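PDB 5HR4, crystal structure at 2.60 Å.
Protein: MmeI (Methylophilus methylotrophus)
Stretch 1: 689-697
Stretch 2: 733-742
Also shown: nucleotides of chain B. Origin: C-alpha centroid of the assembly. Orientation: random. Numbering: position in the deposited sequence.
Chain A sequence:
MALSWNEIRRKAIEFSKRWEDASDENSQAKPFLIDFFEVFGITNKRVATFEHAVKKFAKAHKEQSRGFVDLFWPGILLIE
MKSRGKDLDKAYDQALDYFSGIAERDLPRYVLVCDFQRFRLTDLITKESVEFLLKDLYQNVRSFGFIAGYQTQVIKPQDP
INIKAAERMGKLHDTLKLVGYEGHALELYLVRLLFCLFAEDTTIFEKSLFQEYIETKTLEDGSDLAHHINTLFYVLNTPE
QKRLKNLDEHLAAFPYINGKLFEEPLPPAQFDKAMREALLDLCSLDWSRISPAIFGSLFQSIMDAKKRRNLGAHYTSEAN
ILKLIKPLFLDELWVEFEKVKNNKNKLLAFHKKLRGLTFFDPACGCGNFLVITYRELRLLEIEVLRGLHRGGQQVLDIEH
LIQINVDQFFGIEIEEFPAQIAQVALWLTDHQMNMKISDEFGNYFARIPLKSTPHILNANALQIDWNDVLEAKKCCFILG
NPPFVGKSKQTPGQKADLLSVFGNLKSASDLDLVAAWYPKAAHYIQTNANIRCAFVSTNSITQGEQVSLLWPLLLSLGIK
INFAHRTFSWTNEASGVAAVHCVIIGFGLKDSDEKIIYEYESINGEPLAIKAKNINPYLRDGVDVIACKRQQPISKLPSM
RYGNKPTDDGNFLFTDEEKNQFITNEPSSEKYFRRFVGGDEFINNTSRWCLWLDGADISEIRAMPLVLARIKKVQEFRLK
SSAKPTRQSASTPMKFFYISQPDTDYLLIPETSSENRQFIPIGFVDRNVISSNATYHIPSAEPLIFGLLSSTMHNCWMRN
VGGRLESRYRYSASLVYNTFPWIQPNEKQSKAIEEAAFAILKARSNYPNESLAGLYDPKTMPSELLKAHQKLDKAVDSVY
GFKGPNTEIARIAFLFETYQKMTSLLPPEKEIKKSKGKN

Stretch 1 689-697: WCLWLDGAD
Stretch 2 (733-742) PMKFFYISQP

Residues 689-697 leave a strand at Leu691 and run through loop into a type II turn, Leu693 (phi/psi -109/0) to Ala696, closed by a weak bond from Ala696 N to Leu693 O (3.0 Å). After Asp694 (-53/111), Gly695 takes the positive phi of this turn (77/42), a conformation glycine adopts readily. Residues 733-742 form no regular helix or strand; Met734 lies at -105/-3 and Phe736 at -55/153. The two stretches come nearest in register at Leu693 CA to Met734 CA (5.8 Å) and Asp694 CA to Lys735 CA (5.4 Å), so the numbering rises together here, yet no hydrogen bond joins them; shape carries the contact, which buries 498 Å².

One half of the contact is built around an aromatic pair. Trp692 (chi1 t, chi2 -106°) leaves its backbone sideways, but the end of its side chain comes nearer the second stretch, setting the indole edge against the face of Phe736 (chi1 m, chi2 23°). The ring centroids lie 5.0 Å apart, the planes meet at 75°, and CZ3 of Trp692 reaches CD2 of Phe736 at 3.7 Å. The broad indole also meets Ile739 (m, t), whose CG2 lies beside its edge, 3.9 Å from Trp692 CH2, while Gln741 CB packs 4.0 Å from Trp692 CZ2. Compact Cys690 (chi1 p) fits at the edge of the Phe736 ring, its CB 4.1 Å from Phe736 CZ.

Beyond the indole, Leu693 (m, t) points toward Met734: Leu693 CD1 packs on Met734 CB at 3.7 Å, and Leu693 CB presses to 3.1 Å from Met734 O, a tight approach. The long, unbranched Met734 (p, t, chi3 -100°) extends to the far end of the turn, where its CE meets the small Ala696 CB at 3.7 Å.

The carboxylate of Asp694 (chi1 t, chi2 43°) lies against apolar carbons: CG lies 3.6 Å from Ile739 CD1, and OD1 lies 3.6 Å from Lys735 CD, a van der Waals approach of carboxylate oxygen to methylene, with no salt bridge.

Next to Ile739, Tyr738 turns to the DNA, its OH donating to OP2 of DA2 at 2.5 Å.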

# COMPACT_ATOMS: atom_id res chain seq x y z
N TRP A 689 -22.11 -14.28 24.46
CA TRP A 689 -22.78 -15.58 24.45
C TRP A 689 -23.16 -15.99 23.04
O TRP A 689 -23.52 -15.16 22.21
CB TRP A 689 -24.04 -15.54 25.31
CG TRP A 689 -23.79 -15.16 26.73
CD1 TRP A 689 -23.78 -13.91 27.26
CD2 TRP A 689 -23.51 -16.06 27.82
NE1 TRP A 689 -23.52 -13.96 28.60
CE2 TRP A 689 -23.34 -15.27 28.97
CE3 TRP A 689 -23.39 -17.45 27.93
CZ2 TRP A 689 -23.05 -15.82 30.23
CZ3 TRP A 689 -23.11 -18.00 29.18
CH2 TRP A 689 -22.94 -17.18 30.31
N CYS A 690 -23.12 -17.30 22.79
CA CYS A 690 -23.65 -17.86 21.55
C CYS A 690 -24.72 -18.90 21.84
O CYS A 690 -24.69 -19.57 22.88
CB CYS A 690 -22.54 -18.49 20.70
SG CYS A 690 -21.75 -19.98 21.39
N LEU A 691 -25.67 -19.03 20.90
CA LEU A 691 -26.56 -20.18 20.81
C LEU A 691 -25.77 -21.35 20.23
O LEU A 691 -25.43 -21.33 19.04
CB LEU A 691 -27.74 -19.88 19.90
CG LEU A 691 -29.11 -19.61 20.52
CD1 LEU A 691 -29.37 -20.53 21.70
CD2 LEU A 691 -29.11 -18.20 20.97
N TRP A 692 -25.49 -22.37 21.04
CA TRP A 692 -24.67 -23.50 20.59
C TRP A 692 -25.58 -24.70 20.33
O TRP A 692 -26.01 -25.38 21.27
CB TRP A 692 -23.57 -23.83 21.59
CG TRP A 692 -22.65 -24.89 21.11
CD1 TRP A 692 -22.60 -26.19 21.53
CD2 TRP A 692 -21.66 -24.76 20.09
NE1 TRP A 692 -21.63 -26.87 20.84
CE2 TRP A 692 -21.03 -26.01 19.95
CE3 TRP A 692 -21.22 -23.69 19.29
CZ2 TRP A 692 -20.00 -26.24 19.04
CZ3 TRP A 692 -20.19 -23.91 18.39
CH2 TRP A 692 -19.59 -25.18 18.27
N LEU A 693 -25.83 -24.99 19.05
CA LEU A 693 -26.83 -25.96 18.63
C LEU A 693 -26.25 -27.24 18.04
O LEU A 693 -27.02 -28.12 17.66
CB LEU A 693 -27.77 -25.32 17.61
CG LEU A 693 -28.38 -24.05 18.19
CD1 LEU A 693 -29.08 -23.24 17.13
CD2 LEU A 693 -29.35 -24.42 19.31
N ASP A 694 -24.92 -27.36 17.97
CA ASP A 694 -24.30 -28.62 17.57
C ASP A 694 -24.83 -29.75 18.45
O ASP A 694 -24.56 -29.78 19.66
CB ASP A 694 -22.76 -28.55 17.65
CG ASP A 694 -22.07 -29.71 16.93
OD1 ASP A 694 -22.50 -30.07 15.80
OD2 ASP A 694 -21.10 -30.26 17.48
N GLY A 695 -25.60 -30.65 17.85
CA GLY A 695 -26.18 -31.76 18.57
C GLY A 695 -27.37 -31.38 19.42
O GLY A 695 -27.50 -31.82 20.57
N ALA A 696 -28.25 -30.55 18.88
CA ALA A 696 -29.47 -30.19 19.59
C ALA A 696 -30.57 -31.18 19.23
O ALA A 696 -30.68 -31.62 18.08
CB ALA A 696 -29.90 -28.77 19.25
N ASP A 697 -31.37 -31.54 20.24
CA ASP A 697 -32.53 -32.39 20.03
C ASP A 697 -33.63 -31.59 19.33
O ASP A 697 -34.18 -30.64 19.90
CB ASP A 697 -33.02 -32.95 21.36
N PRO A 733 -28.38 -24.94 9.00
CA PRO A 733 -28.38 -23.57 9.51
C PRO A 733 -28.29 -23.45 11.02
O PRO A 733 -28.29 -22.33 11.53
CB PRO A 733 -29.71 -23.02 9.00
CG PRO A 733 -30.58 -24.20 9.06
CD PRO A 733 -29.73 -25.34 8.58
N MET A 734 -28.24 -24.54 11.78
CA MET A 734 -28.12 -24.36 13.23
C MET A 734 -26.73 -24.67 13.75
O MET A 734 -26.48 -24.49 14.94
CB MET A 734 -29.17 -25.21 13.97
CG MET A 734 -29.47 -26.56 13.43
SD MET A 734 -30.76 -27.27 14.47
CE MET A 734 -29.82 -28.34 15.55
N LYS A 735 -25.83 -25.10 12.89
CA LYS A 735 -24.47 -25.42 13.26
C LYS A 735 -23.56 -24.34 12.71
O LYS A 735 -23.81 -23.80 11.63
CB LYS A 735 -24.07 -26.80 12.72
CG LYS A 735 -24.73 -27.96 13.44
CD LYS A 735 -24.35 -29.31 12.85
CE LYS A 735 -25.40 -30.37 13.22
NZ LYS A 735 -26.76 -30.12 12.63
N PHE A 736 -22.52 -24.01 13.47
CA PHE A 736 -21.51 -23.08 12.99
C PHE A 736 -20.97 -23.59 11.66
O PHE A 736 -20.97 -24.79 11.38
CB PHE A 736 -20.36 -22.92 14.00
CG PHE A 736 -20.63 -21.94 15.13
CD1 PHE A 736 -21.92 -21.59 15.50
CD2 PHE A 736 -19.57 -21.36 15.83
CE1 PHE A 736 -22.15 -20.70 16.55
CE2 PHE A 736 -19.79 -20.46 16.88
CZ PHE A 736 -21.09 -20.13 17.23
N PHE A 737 -20.49 -22.65 10.83
CA PHE A 737 -19.91 -23.01 9.55
C PHE A 737 -18.71 -23.95 9.71
O PHE A 737 -18.62 -24.97 9.03
CB PHE A 737 -19.51 -21.75 8.80
CG PHE A 737 -18.71 -22.00 7.57
CD1 PHE A 737 -17.33 -21.88 7.60
CD2 PHE A 737 -19.33 -22.32 6.38
CE1 PHE A 737 -16.59 -22.09 6.46
CE2 PHE A 737 -18.58 -22.55 5.22
CZ PHE A 737 -17.22 -22.43 5.26
N TYR A 738 -17.74 -23.59 10.55
CA TYR A 738 -16.67 -24.51 10.91
C TYR A 738 -16.70 -24.73 12.41
O TYR A 738 -16.78 -23.76 13.18
CB TYR A 738 -15.31 -24.00 10.47
CG TYR A 738 -14.15 -24.91 10.86
CD1 TYR A 738 -14.02 -26.18 10.29
CD2 TYR A 738 -13.19 -24.50 11.78
CE1 TYR A 738 -12.96 -27.01 10.64
CE2 TYR A 738 -12.11 -25.33 12.14
CZ TYR A 738 -12.01 -26.58 11.56
OH TYR A 738 -10.97 -27.41 11.90
N ILE A 739 -16.67 -25.99 12.83
CA ILE A 739 -16.78 -26.38 14.23
C ILE A 739 -15.52 -27.16 14.59
O ILE A 739 -15.13 -28.09 13.87
CB ILE A 739 -18.04 -27.23 14.51
CG1 ILE A 739 -19.31 -26.39 14.36
CG2 ILE A 739 -18.01 -27.80 15.91
CD1 ILE A 739 -20.57 -27.09 14.89
N SER A 740 -14.88 -26.76 15.68
CA SER A 740 -13.67 -27.40 16.14
C SER A 740 -13.68 -27.70 17.63
O SER A 740 -12.81 -28.44 18.09
CB SER A 740 -12.44 -26.53 15.83
OG SER A 740 -12.62 -25.23 16.36
N GLN A 741 -14.64 -27.15 18.39
CA GLN A 741 -14.77 -27.26 19.84
C GLN A 741 -14.23 -28.58 20.37
O GLN A 741 -14.61 -29.65 19.88
CB GLN A 741 -16.24 -27.11 20.24
CG GLN A 741 -16.47 -26.99 21.73
CD GLN A 741 -15.77 -25.79 22.31
OE1 GLN A 741 -15.38 -24.88 21.58
NE2 GLN A 741 -15.58 -25.79 23.63
N PRO A 742 -13.33 -28.55 21.34
CA PRO A 742 -12.80 -29.78 21.94
C PRO A 742 -13.73 -30.29 23.04
O PRO A 742 -14.74 -29.69 23.37
CB PRO A 742 -11.45 -29.35 22.51
CG PRO A 742 -11.33 -27.85 22.24
CD PRO A 742 -12.67 -27.34 21.87
P DA B 2 -10.14 -30.29 10.18
OP1 DA B 2 -9.10 -31.34 10.23
OP2 DA B 2 -10.78 -29.86 11.44
O5' DA B 2 -9.61 -28.93 9.47
C5' DA B 2 -8.54 -28.97 8.50
C4' DA B 2 -8.13 -27.56 8.04
O4' DA B 2 -9.02 -27.06 7.01
C3' DA B 2 -8.09 -26.47 9.13
O3' DA B 2 -6.90 -25.69 8.95
C2' DA B 2 -9.33 -25.63 8.80
C1' DA B 2 -9.29 -25.71 7.29
N9 DA B 2 -10.51 -25.30 6.59
C8 DA B 2 -11.81 -25.54 6.95
N7 DA B 2 -12.69 -25.05 6.11
C5 DA B 2 -11.91 -24.45 5.12
C6 DA B 2 -12.22 -23.75 3.93
N6 DA B 2 -13.46 -23.52 3.51
N1 DA B 2 -11.20 -23.30 3.18
C2 DA B 2 -9.95 -23.52 3.59
N3 DA B 2 -9.54 -24.16 4.68
C4 DA B 2 -10.57 -24.61 5.40
P DT B 3 -6.10 -25.10 10.22
OP1 DT B 3 -4.72 -24.76 9.80
OP2 DT B 3 -6.22 -26.10 11.29
O5' DT B 3 -6.94 -23.76 10.58
C5' DT B 3 -6.50 -22.44 10.18
C4' DT B 3 -6.38 -22.29 8.68
O4' DT B 3 -7.67 -22.55 8.03
C3' DT B 3 -5.96 -20.89 8.21
O3' DT B 3 -5.12 -21.00 7.07
C2' DT B 3 -7.31 -20.28 7.82
C1' DT B 3 -7.95 -21.48 7.16
N1 DT B 3 -9.41 -21.36 6.98
C2 DT B 3 -9.91 -20.78 5.84
O2 DT B 3 -9.20 -20.32 4.96
N3 DT B 3 -11.27 -20.74 5.76
C4 DT B 3 -12.18 -21.24 6.69
O4 DT B 3 -13.39 -21.16 6.53
C5 DT B 3 -11.59 -21.86 7.85
C7 DT B 3 -12.46 -22.42 8.93
C6 DT B 3 -10.24 -21.89 7.94
P DT B 1 -16.86 -29.83 9.88
OP1 DT B 1 -16.77 -29.38 11.29
OP2 DT B 1 -17.98 -30.70 9.42
O5' DT B 1 -15.46 -30.51 9.46
C5' DT B 1 -14.72 -29.97 8.37
C4' DT B 1 -13.43 -30.75 8.11
O4' DT B 1 -13.34 -31.09 6.71
C3' DT B 1 -12.15 -30.00 8.46
O3' DT B 1 -11.24 -30.87 9.15
C2' DT B 1 -11.58 -29.53 7.10
C1' DT B 1 -12.45 -30.21 6.04
N1 DT B 1 -13.25 -29.24 5.18
C2 DT B 1 -12.59 -28.35 4.35
O2 DT B 1 -11.37 -28.27 4.26
N3 DT B 1 -13.42 -27.53 3.61
C4 DT B 1 -14.81 -27.52 3.63
O4 DT B 1 -15.47 -26.74 2.94
C5 DT B 1 -15.43 -28.48 4.51
C7 DT B 1 -16.92 -28.55 4.61
C6 DT B 1 -14.63 -29.28 5.22